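Local structure of putative translation initiation inhibitor (Salmonella typhimurium, 3GTZ) at the interface of chains A and B. The protein is of unknown function but belongs to the RutC (YjgF/YER057c/UK114) family and may act as a translation initiation inhibitor. Coordinates in Å, arbitrary orientation; residue numbers count along the deposited sequence, not the author numbering. Chains: chain A/B, Putative translation initiation inhibitor.

The interface of chains A and B. Residues chain A 23, 63-64, 113, 115; chain B 5, 20-21, 25.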
ATOM      1  N   THR A  23     -13.365  -1.886  -8.429  1.00 42.11           N
ATOM      2  CA  THR A  23     -12.520  -1.605  -7.290  1.00 41.18           C
ATOM      3  C   THR A  23     -12.303  -0.113  -7.227  1.00 40.70           C
ATOM      4  O   THR A  23     -12.281   0.551  -8.230  1.00 40.32           O
ATOM      5  CB  THR A  23     -11.190  -2.317  -7.428  1.00 41.29           C
ATOM      6  OG1 THR A  23     -11.422  -3.682  -7.826  1.00 42.54           O
ATOM      7  CG2 THR A  23     -10.411  -2.277  -6.143  1.00 40.12           C
ATOM      8  N   LEU A  63     -12.341  -3.256   1.573  1.00 44.16           N
ATOM      9  CA  LEU A  63     -11.569  -4.485   1.513  1.00 44.25           C
ATOM     10  C   LEU A  63     -10.327  -4.430   2.379  1.00 44.75           C
ATOM     11  O   LEU A  63     -10.071  -5.345   3.139  1.00 45.25           O
ATOM     12  CB  LEU A  63     -11.186  -4.775   0.073  1.00 43.96           C
ATOM     13  CG  LEU A  63     -12.346  -4.828  -0.913  1.00 42.11           C
ATOM     14  CD1 LEU A  63     -11.804  -4.835  -2.341  1.00 41.47           C
ATOM     15  CD2 LEU A  63     -13.153  -6.066  -0.627  1.00 39.58           C
ATOM     16  N   ASP A  64      -9.575  -3.346   2.280  1.00 45.52           N
ATOM     17  CA  ASP A  64      -8.316  -3.197   3.001  1.00 45.35           C
ATOM     18  C   ASP A  64      -8.096  -1.752   3.419  1.00 44.58           C
ATOM     19  O   ASP A  64      -8.386  -0.872   2.659  1.00 44.46           O
ATOM     20  CB  ASP A  64      -7.175  -3.633   2.107  1.00 46.00           C
ATOM     21  CG  ASP A  64      -5.855  -3.648   2.833  1.00 47.86           C
ATOM     22  OD1 ASP A  64      -5.616  -4.539   3.663  1.00 52.76           O
ATOM     23  OD2 ASP A  64      -5.060  -2.743   2.603  1.00 52.65           O
ATOM     24  N   VAL A 113      -8.877   0.557  -0.076  1.00 42.52           N
ATOM     25  CA  VAL A 113      -9.326  -0.120  -1.295  1.00 41.77           C
ATOM     26  C   VAL A 113     -10.680  -0.742  -0.966  1.00 41.47           C
ATOM     27  O   VAL A 113     -10.798  -1.375   0.057  1.00 41.42           O
ATOM     28  CB  VAL A 113      -8.391  -1.265  -1.695  1.00 41.87           C
ATOM     29  CG1 VAL A 113      -8.725  -1.755  -3.078  1.00 41.18           C
ATOM     30  CG2 VAL A 113      -6.929  -0.846  -1.607  1.00 39.72           C
ATOM     31  N   ALA A 115     -14.770  -2.369  -2.687  1.00 42.82           N
ATOM     32  CA  ALA A 115     -15.520  -2.940  -3.822  1.00 43.36           C
ATOM     33  C   ALA A 115     -16.612  -1.964  -4.195  1.00 45.00           C
ATOM     34  O   ALA A 115     -17.205  -1.324  -3.323  1.00 46.31           O
ATOM     35  CB  ALA A 115     -16.125  -4.272  -3.477  1.00 42.30           C
TER
ATOM     36  N   ILE B   5     -18.056 -10.367  -1.647  1.00 53.54           N
ATOM     37  CA  ILE B   5     -16.935 -10.242  -0.732  1.00 51.69           C
ATOM     38  C   ILE B   5     -17.019 -11.367   0.259  1.00 51.57           C
ATOM     39  O   ILE B   5     -18.041 -11.528   0.919  1.00 51.80           O
ATOM     40  CB  ILE B   5     -16.984  -8.918   0.088  1.00 51.71           C
ATOM     41  CG1 ILE B   5     -16.839  -7.690  -0.811  1.00 51.82           C
ATOM     42  CG2 ILE B   5     -15.858  -8.859   1.103  1.00 50.14           C
ATOM     43  CD1 ILE B   5     -16.885  -6.363  -0.049  1.00 50.25           C
ATOM     44  N   TYR B  20     -12.075 -11.010  -2.739  1.00 44.85           N
ATOM     45  CA  TYR B  20     -13.000 -10.330  -3.608  1.00 44.72           C
ATOM     46  C   TYR B  20     -12.343 -10.255  -4.992  1.00 45.29           C
ATOM     47  O   TYR B  20     -11.128 -10.005  -5.107  1.00 45.14           O
ATOM     48  CB  TYR B  20     -13.249  -8.925  -3.061  1.00 44.19           C
ATOM     49  CG  TYR B  20     -13.999  -8.002  -4.008  1.00 44.35           C
ATOM     50  CD1 TYR B  20     -15.354  -8.158  -4.240  1.00 42.63           C
ATOM     51  CD2 TYR B  20     -13.349  -6.975  -4.662  1.00 44.78           C
ATOM     52  CE1 TYR B  20     -16.027  -7.324  -5.095  1.00 42.64           C
ATOM     53  CE2 TYR B  20     -14.023  -6.140  -5.531  1.00 42.63           C
ATOM     54  CZ  TYR B  20     -15.363  -6.307  -5.721  1.00 41.62           C
ATOM     55  OH  TYR B  20     -16.036  -5.490  -6.577  1.00 42.03           O
ATOM     56  N   ASN B  21     -13.141 -10.477  -6.036  1.00 46.01           N
ATOM     57  CA  ASN B  21     -12.693 -10.240  -7.404  1.00 45.61           C
ATOM     58  C   ASN B  21     -11.418 -11.010  -7.631  1.00 45.72           C
ATOM     59  O   ASN B  21     -10.463 -10.483  -8.155  1.00 47.03           O
ATOM     60  CB  ASN B  21     -12.438  -8.736  -7.563  1.00 46.16           C
ATOM     61  CG  ASN B  21     -12.261  -8.316  -8.992  1.00 46.15           C
ATOM     62  OD1 ASN B  21     -12.511  -9.072  -9.896  1.00 47.07           O
ATOM     63  ND2 ASN B  21     -11.877  -7.069  -9.195  1.00 49.80           N
ATOM     64  N   TRP B  25      -6.568 -10.185   0.297  1.00 46.01           N
ATOM     65  CA  TRP B  25      -5.791  -9.253   1.139  1.00 45.51           C
ATOM     66  C   TRP B  25      -5.519  -9.888   2.503  1.00 46.55           C
ATOM     67  O   TRP B  25      -6.374 -10.596   3.025  1.00 46.56           O
ATOM     68  CB  TRP B  25      -6.596  -7.965   1.350  1.00 44.75           C
ATOM     69  CG  TRP B  25      -6.630  -7.081   0.141  1.00 43.84           C
ATOM     70  CD1 TRP B  25      -5.770  -6.048  -0.119  1.00 43.79           C
ATOM     71  CD2 TRP B  25      -7.524  -7.145  -0.972  1.00 39.52           C
ATOM     72  NE1 TRP B  25      -6.080  -5.465  -1.321  1.00 43.06           N
ATOM     73  CE2 TRP B  25      -7.145  -6.120  -1.873  1.00 40.58           C
ATOM     74  CE3 TRP B  25      -8.596  -7.957  -1.298  1.00 42.71           C
ATOM     75  CZ2 TRP B  25      -7.798  -5.891  -3.078  1.00 40.70           C
ATOM     76  CZ3 TRP B  25      -9.265  -7.735  -2.514  1.00 43.32           C
ATOM     77  CH2 TRP B  25      -8.849  -6.706  -3.389  1.00 43.67           C
TER
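A:Leu63 of one chain lies against B:Tyr20 and B:Trp25 of the other, and its two methyl branches divide the work. From the backbone outward, its CB lies 4.3 Å above the plane of the B:Trp25 indole, toward the rim of that face. With CG anti to the carbonyl carbon (chi1 -55°), the side chain carries both methyls toward chain B. CD1 bridges the two aromatic rings: it rests above the benzo rim of the indole, 3.7 Å from CH2, and just outside the tyrosine rim, 3.5 Å from CD2, raised toward the face that takes A:Ala115 CB. CD2 turns to B:Ile5, meeting its terminal CD1 methyl at 3.8 Å, and also touches CB of B:Tyr20.

The tyrosine ring is flanked on both faces: CB of its own neighbour B:Asn21 lies over one, toward the rim, and CB of A:Ala115 over the other in a CH-pi contact, 3.5 Å from the ring centroid and displaced toward the rim. Its closer approach to CZ, the hydroxyl-bearing carbon, is doubtful. At the pyrrole end of B:Trp25, CB of A:Asp64 lies 3.6 Å over CD1, on the face that meets A:Leu63; the carboxylate continues past the rim, tilted 20° from the ring, without stacking on it. A:Val113 approaches the indole more loosely through CG1. No polar pair bonds across this patch; even OG1 of A:Thr23 and ND2 of B:Asn21 stay 3.7 Å apart.

Chain A contributes strands 23-28, 62-69 and 108-115; chain B supplies strands 17-20 and 23-28, the intervening B:Asn21 and the N-terminal loop residue B:Ile5. This largely apolar patch is part of a subunit interface in the deposited trimer, an assembly typical of the family.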